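Putative sugar ABC transporter, substrate-binding protein (Clostridium phytofermentans, PDB 4WZZ) probably serves as the sugar-capturing component of an ABC importer, and holds L-rhamnose between its two lobes. Local coordinates at residues V61-N66 / K93-E98; S141-T146 / A190-A195; T146-R151 / A344-T349; K152-Q157 / G348-L353; Q162-L167 / D198-V203. All coordinates share one frame; numbering follows the deposited sequence.

Contact 1: residues V61-N66 / K93-E98; sequences VKSAGN and KSATAE. With RAM (alpha-L-rhamnopyranose), chain B.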
# COMPACT_ATOMS: atom_id res chain seq x y z
N VAL A 61 0.53 4.81 -10.76
CA VAL A 61 0.96 4.12 -9.56
C VAL A 61 2.10 4.92 -8.91
O VAL A 61 2.50 5.95 -9.42
CB VAL A 61 1.40 2.67 -9.87
CG1 VAL A 61 0.24 1.88 -10.42
CG2 VAL A 61 2.55 2.64 -10.85
N LYS A 62 2.63 4.45 -7.78
CA LYS A 62 3.70 5.19 -7.12
C LYS A 62 4.97 5.23 -7.98
O LYS A 62 5.63 6.25 -8.08
CB LYS A 62 4.07 4.53 -5.80
CG LYS A 62 3.20 4.79 -4.61
CD LYS A 62 3.97 4.32 -3.34
CE LYS A 62 3.20 4.60 -2.09
NZ LYS A 62 3.94 4.06 -0.91
N SER A 63 5.34 4.10 -8.55
CA SER A 63 6.64 4.00 -9.21
C SER A 63 6.83 2.75 -10.04
O SER A 63 6.17 1.73 -9.84
CB SER A 63 7.76 4.06 -8.17
OG SER A 63 7.68 2.96 -7.26
N ALA A 64 7.78 2.86 -10.97
CA ALA A 64 8.27 1.72 -11.75
C ALA A 64 9.08 0.77 -10.86
O ALA A 64 9.56 1.15 -9.81
CB ALA A 64 9.15 2.22 -12.87
N GLY A 65 9.24 -0.46 -11.34
CA GLY A 65 10.19 -1.37 -10.76
C GLY A 65 9.66 -2.01 -9.50
O GLY A 65 10.44 -2.48 -8.67
N ASN A 66 8.35 -2.02 -9.33
CA ASN A 66 7.72 -2.57 -8.12
C ASN A 66 6.57 -3.50 -8.49
O ASN A 66 5.53 -3.07 -8.98
CB ASN A 66 7.18 -1.43 -7.24
CG ASN A 66 6.54 -1.93 -5.97
OD1 ASN A 66 6.32 -3.13 -5.81
ND2 ASN A 66 6.22 -1.01 -5.06
N LYS A 93 9.12 7.29 -12.79
CA LYS A 93 10.49 6.79 -12.78
C LYS A 93 10.97 6.46 -11.37
O LYS A 93 11.65 5.46 -11.15
CB LYS A 93 11.44 7.80 -13.43
CG LYS A 93 12.86 7.26 -13.58
CD LYS A 93 13.90 8.23 -13.04
CE LYS A 93 13.94 9.53 -13.83
NZ LYS A 93 14.65 9.39 -15.14
N SER A 94 10.63 7.33 -10.43
CA SER A 94 10.93 7.09 -9.02
C SER A 94 9.71 7.46 -8.18
O SER A 94 8.79 8.13 -8.65
CB SER A 94 12.18 7.87 -8.59
OG SER A 94 11.90 9.24 -8.42
N ALA A 95 9.70 7.02 -6.92
CA ALA A 95 8.56 7.21 -6.05
C ALA A 95 8.53 8.59 -5.42
O ALA A 95 8.42 8.72 -4.20
CB ALA A 95 8.53 6.13 -4.97
N THR A 96 8.59 9.61 -6.26
CA THR A 96 8.62 10.99 -5.82
C THR A 96 7.44 11.78 -6.38
O THR A 96 6.82 11.40 -7.38
CB THR A 96 9.88 11.70 -6.31
OG1 THR A 96 9.86 11.78 -7.75
CG2 THR A 96 11.11 10.97 -5.84
N ALA A 97 7.13 12.89 -5.72
CA ALA A 97 6.10 13.81 -6.19
C ALA A 97 6.43 14.37 -7.57
O ALA A 97 5.58 14.40 -8.46
CB ALA A 97 5.93 14.92 -5.19
N GLU A 98 7.68 14.80 -7.75
CA GLU A 98 8.11 15.37 -9.03
C GLU A 98 7.82 14.45 -10.21
O GLU A 98 7.27 14.89 -11.22
CB GLU A 98 9.60 15.70 -8.98
CG GLU A 98 10.15 16.26 -10.28
CD GLU A 98 11.61 16.67 -10.19
OE1 GLU A 98 12.25 16.44 -9.14
OE2 GLU A 98 12.13 17.22 -11.19
C1 RAM B . 4.85 -0.95 -1.70
C2 RAM B . 4.21 0.39 -2.00
C3 RAM B . 2.70 0.38 -1.76
C4 RAM B . 2.35 -0.25 -0.42
C5 RAM B . 3.04 -1.61 -0.27
C6 RAM B . 2.80 -2.22 1.10
O1 RAM B . 4.49 -1.85 -2.69
O2 RAM B . 4.84 1.31 -1.16
O3 RAM B . 2.24 1.73 -1.87
O4 RAM B . 0.95 -0.40 -0.31
O5 RAM B . 4.42 -1.49 -0.46
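The rim of the rhamnose pocket offers a first worked example, for here two loops that follow neighbouring parallel strands meet, Ser63 of 61-66 lying against Ala95 of 93-98. The touch is made by small groups. Ser63 CB rests 3.8 Å from Ala95 N, and the methylene Ser63 CB and the methyl Ala95 CB are 3.9 Å apart. Beside them Lys62 O comes to 3.7 Å from Ala95 CA, at the centre of an inverse gamma turn. Asn120 ties the pair together from outside, its ND2 bonding to both Lys62 O and Thr96 O. Each loop then runs into a helix through an N-cap: Asn66 OD1 reaches the backbone N of Tyr68, and Thr96 OG1 that of Asp99.

Two side chains of 61-66, Lys62 and Asn66, hold the sugar. Lys62 sets CG opposite its carbonyl carbon (chi1 -80°) and continues fully extended, which carries NZ to within 2.9 Å of rhamnose O2 and, in a weak bond, 3.0 Å of O3. The same ammonium is also bonded to Asn192 OD1. Asn66 points ND2 at rhamnose O1, 3.1 Å away in a nearly straight bond (167°). Because its OD1 is taken by the helix cap, the amide is fixed in the flip that presents a donor to the sugar. The chemistry thus separates two tasks: small side chains and backbone seat one loop on the other, while the ammonium probably polarises the vicinal hydroxyls O2 and O3 and the capping amide reads the anomeric oxygen.

Contact 2: residues S141-T146 / A190-A195; sequences SLDSAT and ATNQNA. With RAM (alpha-L-rhamnopyranose), chain B.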
# COMPACT_ATOMS: atom_id res chain seq x y z
N SER A 141 -8.21 8.34 -5.65
CA SER A 141 -6.91 7.93 -5.15
C SER A 141 -7.03 6.50 -4.65
O SER A 141 -8.11 6.09 -4.23
CB SER A 141 -6.48 8.91 -4.05
OG SER A 141 -5.23 8.60 -3.51
N LEU A 142 -5.94 5.74 -4.74
CA LEU A 142 -5.88 4.38 -4.21
C LEU A 142 -4.49 4.12 -3.63
O LEU A 142 -3.52 4.77 -4.01
CB LEU A 142 -6.19 3.30 -5.27
CG LEU A 142 -5.11 2.92 -6.28
CD1 LEU A 142 -5.51 1.70 -7.10
CD2 LEU A 142 -4.80 4.09 -7.20
N ASP A 143 -4.43 3.15 -2.72
CA ASP A 143 -3.16 2.61 -2.17
C ASP A 143 -2.49 3.59 -1.23
O ASP A 143 -2.17 3.26 -0.08
CB ASP A 143 -2.21 2.22 -3.32
CG ASP A 143 -0.91 1.62 -2.83
OD1 ASP A 143 -0.94 0.74 -1.95
OD2 ASP A 143 0.13 2.04 -3.36
N SER A 144 -2.25 4.80 -1.71
CA SER A 144 -1.63 5.86 -0.93
C SER A 144 -2.37 7.16 -1.24
O SER A 144 -2.46 7.59 -2.40
CB SER A 144 -0.14 5.96 -1.28
OG SER A 144 0.51 7.00 -0.56
N ALA A 145 -2.94 7.78 -0.21
CA ALA A 145 -3.91 8.85 -0.42
C ALA A 145 -3.27 10.19 -0.79
O ALA A 145 -2.28 10.62 -0.19
CB ALA A 145 -4.78 9.02 0.83
N THR A 146 -3.88 10.88 -1.76
CA THR A 146 -3.68 12.31 -1.91
C THR A 146 -4.51 12.93 -0.80
O THR A 146 -5.34 12.26 -0.19
CB THR A 146 -4.26 12.86 -3.21
OG1 THR A 146 -5.67 12.58 -3.25
CG2 THR A 146 -3.58 12.23 -4.40
N ALA A 190 5.59 9.22 1.51
CA ALA A 190 4.49 8.35 1.11
C ALA A 190 3.38 8.37 2.13
O ALA A 190 3.57 8.06 3.31
CB ALA A 190 4.99 6.92 0.93
N THR A 191 2.20 8.75 1.69
CA THR A 191 1.07 8.88 2.59
C THR A 191 0.76 7.60 3.32
O THR A 191 0.50 7.63 4.53
CB THR A 191 -0.18 9.35 1.81
OG1 THR A 191 0.20 10.41 0.94
CG2 THR A 191 -1.28 9.78 2.77
N ASN A 192 0.73 6.48 2.60
CA ASN A 192 0.33 5.24 3.26
C ASN A 192 1.31 4.78 4.33
O ASN A 192 0.90 4.52 5.46
CB ASN A 192 -0.01 4.10 2.27
CG ASN A 192 1.07 3.79 1.26
OD1 ASN A 192 2.09 4.47 1.17
ND2 ASN A 192 0.83 2.75 0.46
N GLN A 193 2.60 4.69 4.01
CA GLN A 193 3.53 4.29 5.07
C GLN A 193 3.48 5.26 6.22
O GLN A 193 3.51 4.87 7.37
CB GLN A 193 4.97 4.16 4.57
CG GLN A 193 5.25 2.82 3.91
CD GLN A 193 4.96 2.79 2.42
OE1 GLN A 193 4.88 3.83 1.76
NE2 GLN A 193 4.87 1.59 1.86
N ASN A 194 3.39 6.55 5.92
CA ASN A 194 3.36 7.50 7.02
C ASN A 194 2.13 7.30 7.92
O ASN A 194 2.22 7.45 9.16
CB ASN A 194 3.44 8.93 6.49
CG ASN A 194 4.84 9.29 6.01
OD1 ASN A 194 5.82 8.59 6.31
ND2 ASN A 194 4.94 10.38 5.27
N ALA A 195 0.99 6.96 7.32
CA ALA A 195 -0.23 6.69 8.08
C ALA A 195 -0.10 5.42 8.92
O ALA A 195 -0.53 5.39 10.09
CB ALA A 195 -1.45 6.62 7.16
C1 RAM B . 4.85 -0.95 -1.70
C2 RAM B . 4.21 0.39 -2.00
C3 RAM B . 2.70 0.38 -1.76
C4 RAM B . 2.35 -0.25 -0.42
C5 RAM B . 3.04 -1.61 -0.27
C6 RAM B . 2.80 -2.22 1.10
O1 RAM B . 4.49 -1.85 -2.69
O2 RAM B . 4.84 1.31 -1.16
O3 RAM B . 2.24 1.73 -1.87
O4 RAM B . 0.95 -0.40 -0.31
O5 RAM B . 4.42 -1.49 -0.46
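Asn192, in the first turn of helix 191-203, faces Asp143 and Ser144 and can be followed outward atom by atom. Its CB lies 3.3 Å from Asp143 O, and CG comes 3.6 Å from Ser144 CB. A chi1 of 54° keeps the amide folded back against its own helix, where OD1 accepts the backbone N of Gln193 from above the carbonyl plane while also taking Lys62 NZ. With OD1 so engaged, ND2 is left to donate to rhamnose O3, 2.9 Å away at 161°.

Just past the end of strand 138-142, Asp143 brings a carboxylate to that same hydroxyl. Rhamnose O3 donates to Asp143 OD2 at 2.6 Å, and rhamnose O4 donates to Asp143 OD1 at 2.7 Å, so each carboxylate oxygen takes one of two neighbouring hydroxyls. Tyr68 and Gln157 bond to OD1 as well and probably help to orient it. Gln193, bent at its second torsion, brings NE2 to rhamnose O2 at 3.0 Å.

Away from the sugar, two bonds link the segments directly. The backbone N of Asn192 donates to Ser144 OG over 3.2 Å, a hydroxyl also bonded to Ala119 O, and Thr191 OG1 donates to Ala145 O at 2.7 Å. A loop just after a strand of one lobe meeting a helix N terminus of the other, with the sugar between, is characteristic of a periplasmic binding protein closed around its ligand.

Contact 3: residues T146-R151 / A344-T349; sequences TNANSR and AADGGT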
# COMPACT_ATOMS: atom_id res chain seq x y z
N THR A 146 -3.88 10.88 -1.76
CA THR A 146 -3.68 12.31 -1.91
C THR A 146 -4.51 12.93 -0.80
O THR A 146 -5.34 12.26 -0.19
CB THR A 146 -4.26 12.86 -3.21
OG1 THR A 146 -5.67 12.58 -3.25
CG2 THR A 146 -3.58 12.23 -4.40
N ASN A 147 -4.31 14.21 -0.56
CA ASN A 147 -5.11 14.84 0.49
C ASN A 147 -6.60 14.93 0.11
O ASN A 147 -6.99 14.57 -0.99
CB ASN A 147 -4.51 16.18 0.92
CG ASN A 147 -4.59 17.25 -0.14
OD1 ASN A 147 -5.51 17.30 -0.96
ND2 ASN A 147 -3.60 18.13 -0.12
N ALA A 148 -7.45 15.38 1.04
CA ALA A 148 -8.90 15.35 0.82
C ALA A 148 -9.37 16.33 -0.25
O ALA A 148 -10.41 16.12 -0.88
CB ALA A 148 -9.63 15.64 2.11
N ASN A 149 -8.61 17.40 -0.44
CA ASN A 149 -8.92 18.43 -1.43
C ASN A 149 -8.50 18.05 -2.84
O ASN A 149 -8.82 18.77 -3.80
CB ASN A 149 -8.22 19.73 -1.07
CG ASN A 149 -8.88 20.44 0.10
OD1 ASN A 149 -10.03 20.17 0.42
ND2 ASN A 149 -8.13 21.34 0.74
N SER A 150 -7.78 16.95 -2.96
CA SER A 150 -7.19 16.54 -4.23
C SER A 150 -7.88 15.33 -4.85
O SER A 150 -7.38 14.76 -5.81
CB SER A 150 -5.70 16.21 -4.00
OG SER A 150 -4.97 17.36 -3.61
N ARG A 151 -9.02 14.92 -4.29
CA ARG A 151 -9.67 13.68 -4.72
C ARG A 151 -11.17 13.70 -4.42
O ARG A 151 -11.64 14.50 -3.61
CB ARG A 151 -9.06 12.48 -3.97
CG ARG A 151 -9.53 12.40 -2.52
CD ARG A 151 -8.88 11.27 -1.77
NE ARG A 151 -9.59 10.97 -0.52
CZ ARG A 151 -9.08 11.12 0.71
NH1 ARG A 151 -7.87 11.63 0.91
NH2 ARG A 151 -9.81 10.76 1.76
N ALA A 344 -13.19 9.61 6.28
CA ALA A 344 -11.81 9.20 6.51
C ALA A 344 -11.15 10.14 7.50
O ALA A 344 -11.55 11.31 7.60
CB ALA A 344 -11.04 9.19 5.18
N ALA A 345 -10.14 9.62 8.20
CA ALA A 345 -9.45 10.39 9.24
C ALA A 345 -8.79 11.65 8.68
O ALA A 345 -8.70 12.65 9.39
CB ALA A 345 -8.42 9.52 10.00
N ASP A 346 -8.36 11.61 7.42
CA ASP A 346 -7.75 12.80 6.83
C ASP A 346 -8.77 13.86 6.41
O ASP A 346 -8.39 14.85 5.78
CB ASP A 346 -6.84 12.47 5.63
CG ASP A 346 -7.58 11.85 4.46
OD1 ASP A 346 -8.83 11.88 4.42
OD2 ASP A 346 -6.87 11.33 3.55
N GLY A 347 -10.04 13.66 6.72
CA GLY A 347 -11.06 14.66 6.43
C GLY A 347 -11.76 14.44 5.10
O GLY A 347 -12.75 15.10 4.78
N GLY A 348 -11.25 13.49 4.33
CA GLY A 348 -11.88 13.11 3.09
C GLY A 348 -12.82 11.95 3.32
O GLY A 348 -13.40 11.77 4.40
N THR A 349 -13.00 11.16 2.26
CA THR A 349 -13.81 9.98 2.33
C THR A 349 -12.98 8.84 1.78
O THR A 349 -11.99 9.07 1.08
CB THR A 349 -15.08 10.09 1.48
OG1 THR A 349 -14.74 10.30 0.11
CG2 THR A 349 -15.96 11.25 1.97
O HOH W 1 -6.58 15.63 3.73
O HOH W 2 -12.43 11.76 -0.46
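At the tip of the beta hairpin formed by strands 338-343 and 349-352, the type I turn from Ala344 to Gly347 is held by Arg151 through a salt bridge to Asp346. The grip is end-on: Arg151 NH1 donates to Asp346 OD2 at 2.8 Å and Arg151 NH2 to Asp346 OD1 at 3.0 Å, the latter on the syn lone pair. Both oxygens lie near the guanidinium plane, yet the two flat groups are twisted 40° apart.

Two backbone carbonyls fill further places round the guanidinium edge. Arg151 NH2 also donates to Thr349 O, 2.8 Å away, and Arg151 NH1 to Thr146 O, also at 2.8 Å, so each terminal nitrogen serves two acceptors, which probably restricts the group's rotation. Gly348, having no side chain, allows NH2 to within 3.4 Å of its CA. Ala148 CB settles 3.5 Å from Gly348 N.

Asp346 is fixed in its turn, because OD1 accepts the N of Gly348 from the anti side at 2.9 Å. A water spans from Ala148 N to Asp346 O. The whole is a beta hairpin whose type I turn carries an Asx turn, pinned to loop 146-151 by a bidentate arginine-aspartate salt bridge.

Contact 4: residues K152-Q157 / G348-L353; sequences KVFVNQ and GTEIIL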
# COMPACT_ATOMS: atom_id res chain seq x y z
N LYS A 152 -11.91 12.81 -5.06
CA LYS A 152 -13.32 12.64 -4.72
C LYS A 152 -13.48 11.50 -3.70
O LYS A 152 -14.43 11.51 -2.92
CB LYS A 152 -14.16 12.40 -5.98
CG LYS A 152 -14.33 13.65 -6.80
CD LYS A 152 -15.23 13.41 -7.99
CE LYS A 152 -15.79 14.69 -8.54
NZ LYS A 152 -16.35 14.47 -9.91
N VAL A 153 -12.53 10.56 -3.69
CA VAL A 153 -12.58 9.45 -2.75
C VAL A 153 -11.24 8.72 -2.75
O VAL A 153 -10.51 8.79 -3.73
CB VAL A 153 -13.71 8.46 -3.11
CG1 VAL A 153 -13.42 7.74 -4.44
CG2 VAL A 153 -13.96 7.48 -1.95
N PHE A 154 -10.93 8.05 -1.64
CA PHE A 154 -9.73 7.21 -1.51
C PHE A 154 -10.13 5.76 -1.39
O PHE A 154 -11.06 5.41 -0.66
CB PHE A 154 -8.92 7.62 -0.28
CG PHE A 154 -7.67 6.79 -0.06
CD1 PHE A 154 -6.72 6.71 -1.04
CD2 PHE A 154 -7.46 6.11 1.15
CE1 PHE A 154 -5.58 5.97 -0.88
CE2 PHE A 154 -6.31 5.36 1.31
CZ PHE A 154 -5.37 5.29 0.29
N VAL A 155 -9.45 4.90 -2.14
CA VAL A 155 -9.70 3.47 -2.06
C VAL A 155 -8.56 2.88 -1.27
O VAL A 155 -7.42 2.83 -1.74
CB VAL A 155 -9.83 2.80 -3.44
CG1 VAL A 155 -10.14 1.32 -3.28
CG2 VAL A 155 -10.92 3.48 -4.24
N ASN A 156 -8.88 2.44 -0.06
CA ASN A 156 -7.88 1.98 0.93
C ASN A 156 -7.90 0.46 1.01
O ASN A 156 -8.98 -0.16 1.11
CB ASN A 156 -8.23 2.57 2.31
CG ASN A 156 -7.05 2.67 3.25
OD1 ASN A 156 -6.00 2.06 3.02
ND2 ASN A 156 -7.21 3.42 4.34
N GLN A 157 -6.71 -0.16 0.93
CA GLN A 157 -6.55 -1.61 0.96
C GLN A 157 -7.07 -2.24 2.24
O GLN A 157 -7.54 -3.37 2.25
CB GLN A 157 -5.07 -1.96 0.79
CG GLN A 157 -4.10 -1.08 1.58
CD GLN A 157 -3.53 0.04 0.76
OE1 GLN A 157 -4.26 0.92 0.31
NE2 GLN A 157 -2.23 0.01 0.54
N GLY A 348 -11.25 13.49 4.33
CA GLY A 348 -11.88 13.11 3.09
C GLY A 348 -12.82 11.95 3.32
O GLY A 348 -13.40 11.77 4.40
N THR A 349 -13.00 11.16 2.26
CA THR A 349 -13.81 9.98 2.33
C THR A 349 -12.98 8.84 1.78
O THR A 349 -11.99 9.07 1.08
CB THR A 349 -15.08 10.09 1.48
OG1 THR A 349 -14.74 10.30 0.11
CG2 THR A 349 -15.96 11.25 1.97
N GLU A 350 -13.39 7.62 2.10
CA GLU A 350 -12.68 6.45 1.65
C GLU A 350 -13.62 5.25 1.54
O GLU A 350 -14.72 5.22 2.10
CB GLU A 350 -11.50 6.17 2.58
CG GLU A 350 -11.89 5.55 3.90
CD GLU A 350 -10.71 5.33 4.84
OE1 GLU A 350 -9.55 5.21 4.39
OE2 GLU A 350 -10.97 5.28 6.06
N ILE A 351 -13.17 4.30 0.74
CA ILE A 351 -13.78 2.99 0.59
C ILE A 351 -12.70 2.01 1.04
O ILE A 351 -11.58 2.08 0.54
CB ILE A 351 -14.11 2.73 -0.89
CG1 ILE A 351 -15.18 3.72 -1.37
CG2 ILE A 351 -14.59 1.30 -1.11
CD1 ILE A 351 -15.19 3.91 -2.87
N ILE A 352 -13.04 1.10 1.95
CA ILE A 352 -12.06 0.16 2.48
C ILE A 352 -12.27 -1.20 1.84
O ILE A 352 -13.33 -1.81 1.99
CB ILE A 352 -12.15 0.06 4.01
CG1 ILE A 352 -11.83 1.42 4.66
CG2 ILE A 352 -11.17 -1.01 4.50
CD1 ILE A 352 -11.97 1.44 6.17
N LEU A 353 -11.24 -1.69 1.14
CA LEU A 353 -11.30 -2.93 0.39
C LEU A 353 -11.68 -4.12 1.23
O LEU A 353 -12.54 -4.90 0.86
CB LEU A 353 -9.94 -3.21 -0.29
CG LEU A 353 -9.72 -4.56 -0.97
CD1 LEU A 353 -10.56 -4.70 -2.24
CD2 LEU A 353 -8.25 -4.71 -1.34
O HOH W 2 -12.43 11.76 -0.46
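Strands 154-156 and 349-352 run parallel with a 32° twist, pairing Phe154 with Glu350, Val155 with Ile351 and Asn156 with Ile352. This pairing lies inside the mixed sheet of the first lobe of a periplasmic binding protein, where a strand from near the C terminus is added beside the alpha/beta core. Hydrogen bonds pass back and forth: Phe154 N to Thr349 O, Ile351 N to Phe154 O, Asn156 N to Ile351 O and, at 2.7 Å, Leu353 N to Asn156 O.

On the face that carries Val155 and Ile351, the contact is apolar. Val153 CG2 meets Ile351 CD1 at 3.9 Å, and both Val155 and Ile351 also touch Leu305 of helix 299-315, which covers this side. Past the strand end, Gln157 turns to the sugar pocket and bonds to Asp143.

The face of Phe154, Glu350 and Asn156 is partly polar. Glu350 turns CG in between its own N and carbonyl carbon (chi1 76°) and then stretches straight, so that OE1 arrives at the edge of the Phe154 ring, in its plane and 4.0 Å from CD2. There Asn156 ND2 donates to Glu350 OE1 over 2.9 Å at 162°, from the syn side but tilted out of the carboxylate plane.

Contact 5: residues Q162-L167 / D198-V203; sequences QIAQAL and DGMKTV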
# COMPACT_ATOMS: atom_id res chain seq x y z
N GLN A 162 -6.13 -1.14 11.31
CA GLN A 162 -6.02 -2.58 11.26
C GLN A 162 -4.60 -3.02 10.90
O GLN A 162 -4.07 -3.97 11.44
CB GLN A 162 -7.01 -3.12 10.24
CG GLN A 162 -8.46 -2.87 10.60
CD GLN A 162 -9.39 -3.45 9.56
OE1 GLN A 162 -9.26 -3.15 8.36
NE2 GLN A 162 -10.29 -4.30 9.99
N ILE A 163 -3.98 -2.30 9.97
CA ILE A 163 -2.61 -2.61 9.55
C ILE A 163 -1.66 -2.30 10.72
O ILE A 163 -0.81 -3.10 11.05
CB ILE A 163 -2.22 -1.79 8.34
CG1 ILE A 163 -3.01 -2.26 7.11
CG2 ILE A 163 -0.71 -1.84 8.10
CD1 ILE A 163 -2.61 -3.65 6.64
N ALA A 164 -1.83 -1.15 11.35
CA ALA A 164 -0.96 -0.79 12.47
C ALA A 164 -1.04 -1.79 13.62
O ALA A 164 -0.02 -2.16 14.24
CB ALA A 164 -1.28 0.61 12.96
N GLN A 165 -2.26 -2.20 13.94
CA GLN A 165 -2.48 -3.11 15.04
C GLN A 165 -1.91 -4.49 14.73
O GLN A 165 -1.24 -5.11 15.57
CB GLN A 165 -3.99 -3.13 15.34
CG GLN A 165 -4.39 -3.98 16.48
CD GLN A 165 -3.96 -3.40 17.80
OE1 GLN A 165 -4.34 -2.28 18.15
NE2 GLN A 165 -3.15 -4.16 18.54
N ALA A 166 -2.11 -4.97 13.50
CA ALA A 166 -1.55 -6.26 13.11
C ALA A 166 -0.04 -6.23 13.25
O ALA A 166 0.58 -7.16 13.77
CB ALA A 166 -1.93 -6.58 11.65
N LEU A 167 0.58 -5.17 12.75
CA LEU A 167 2.02 -5.07 12.81
C LEU A 167 2.55 -4.97 14.23
O LEU A 167 3.53 -5.62 14.57
CB LEU A 167 2.51 -3.91 11.94
CG LEU A 167 2.30 -4.14 10.42
CD1 LEU A 167 2.73 -2.93 9.63
CD2 LEU A 167 3.02 -5.39 9.94
N ASP A 198 2.35 6.24 11.75
CA ASP A 198 1.67 7.02 12.77
C ASP A 198 0.72 6.14 13.56
O ASP A 198 0.61 6.27 14.79
CB ASP A 198 0.92 8.17 12.15
CG ASP A 198 1.84 9.31 11.73
OD1 ASP A 198 3.00 9.36 12.20
OD2 ASP A 198 1.40 10.15 10.92
N GLY A 199 0.02 5.25 12.86
CA GLY A 199 -0.86 4.30 13.51
C GLY A 199 -0.11 3.42 14.50
O GLY A 199 -0.59 3.17 15.61
N MSE A 200 1.06 2.93 14.09
CA MSE A 200 1.84 2.04 14.96
C MSE A 200 2.26 2.81 16.20
O MSE A 200 2.25 2.28 17.31
CB MSE A 200 3.06 1.49 14.21
CG MSE A 200 2.69 0.43 13.24
SE MSE A 200 4.35 -0.38 12.53
CE MSE A 200 4.47 0.63 10.88
N LYS A 201 2.64 4.07 16.02
CA LYS A 201 3.12 4.85 17.14
C LYS A 201 1.99 5.11 18.12
O LYS A 201 2.21 5.16 19.32
CB LYS A 201 3.80 6.12 16.67
CG LYS A 201 5.16 5.79 15.98
CD LYS A 201 5.94 7.02 15.61
CE LYS A 201 5.14 7.91 14.69
NZ LYS A 201 5.98 8.98 14.12
N THR A 202 0.77 5.28 17.61
CA THR A 202 -0.38 5.40 18.51
C THR A 202 -0.67 4.08 19.23
O THR A 202 -0.86 4.06 20.45
CB THR A 202 -1.60 5.91 17.72
OG1 THR A 202 -1.33 7.24 17.24
CG2 THR A 202 -2.88 5.94 18.57
N VAL A 203 -0.73 2.98 18.49
CA VAL A 203 -1.03 1.68 19.06
C VAL A 203 0.00 1.31 20.14
O VAL A 203 -0.34 0.79 21.20
CB VAL A 203 -1.03 0.61 17.95
CG1 VAL A 203 -1.09 -0.81 18.53
CG2 VAL A 203 -2.18 0.84 17.01
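Gly199 opens the contact between helices 160-174 and 191-203, its backbone lying against the methyl of Ala164. Gly199 C is 3.4 Å from Ala164 CB, an approach made possible by two of the smallest residues facing each other. It brings the short helical segments to 8.2 Å between axes, crossing at 57°.

Met200, present as selenomethionine, comes next. Its N is 3.5 Å from Ala164 CB, and its CG passes the same methyl at 4.0 Å. The chain then runs on and bends only at the third torsion (-98°), which lays SE obliquely across Leu167, 4.0 Å from Leu167 CB, while the terminal CE reaches toward the leucine's CD1.

One helical turn after Gly199, Val203 closes the row. Its CG1 meets the amide of Gln165, coming 3.6 Å from Gln165 OE1, and its CG2 lies between that amide and Ala164 CB. The glutamine side chain crosses the valine at about a right angle, and its NE2 is bonded to Asp169 farther along its own helix.

Around this crossing, Met168, on helix 160-174, also touches Met200 and Val203, while Leu167 and Met200 both reach Cys245 of strand 243-246. Leu167 also touches Phe295 of strand 294-296, so the helix pair sits against the parallel sheet of the second lobe and close to the small two-stranded one.

From the N terminus, contact 1 closes the first short loop, from strand 56-60 through helix 67-82 to the start of helix 97-110, and is complete before any other begins. Contact 2 then spans from strand 138-142 to helix 191-203, joining the lobes; contacts 1 and 2 meet at the rhamnose. Contacts 3 and 4 open next and close much later, on one shared stretch around Gly348 and Thr349, bringing the C-terminal hairpin back to the first lobe's sheet. Contact 2 crosses both of them. Contact 5, in the second lobe, nests inside the long loops of contacts 3 and 4 and crosses contact 2, with which it shares helix 191-203.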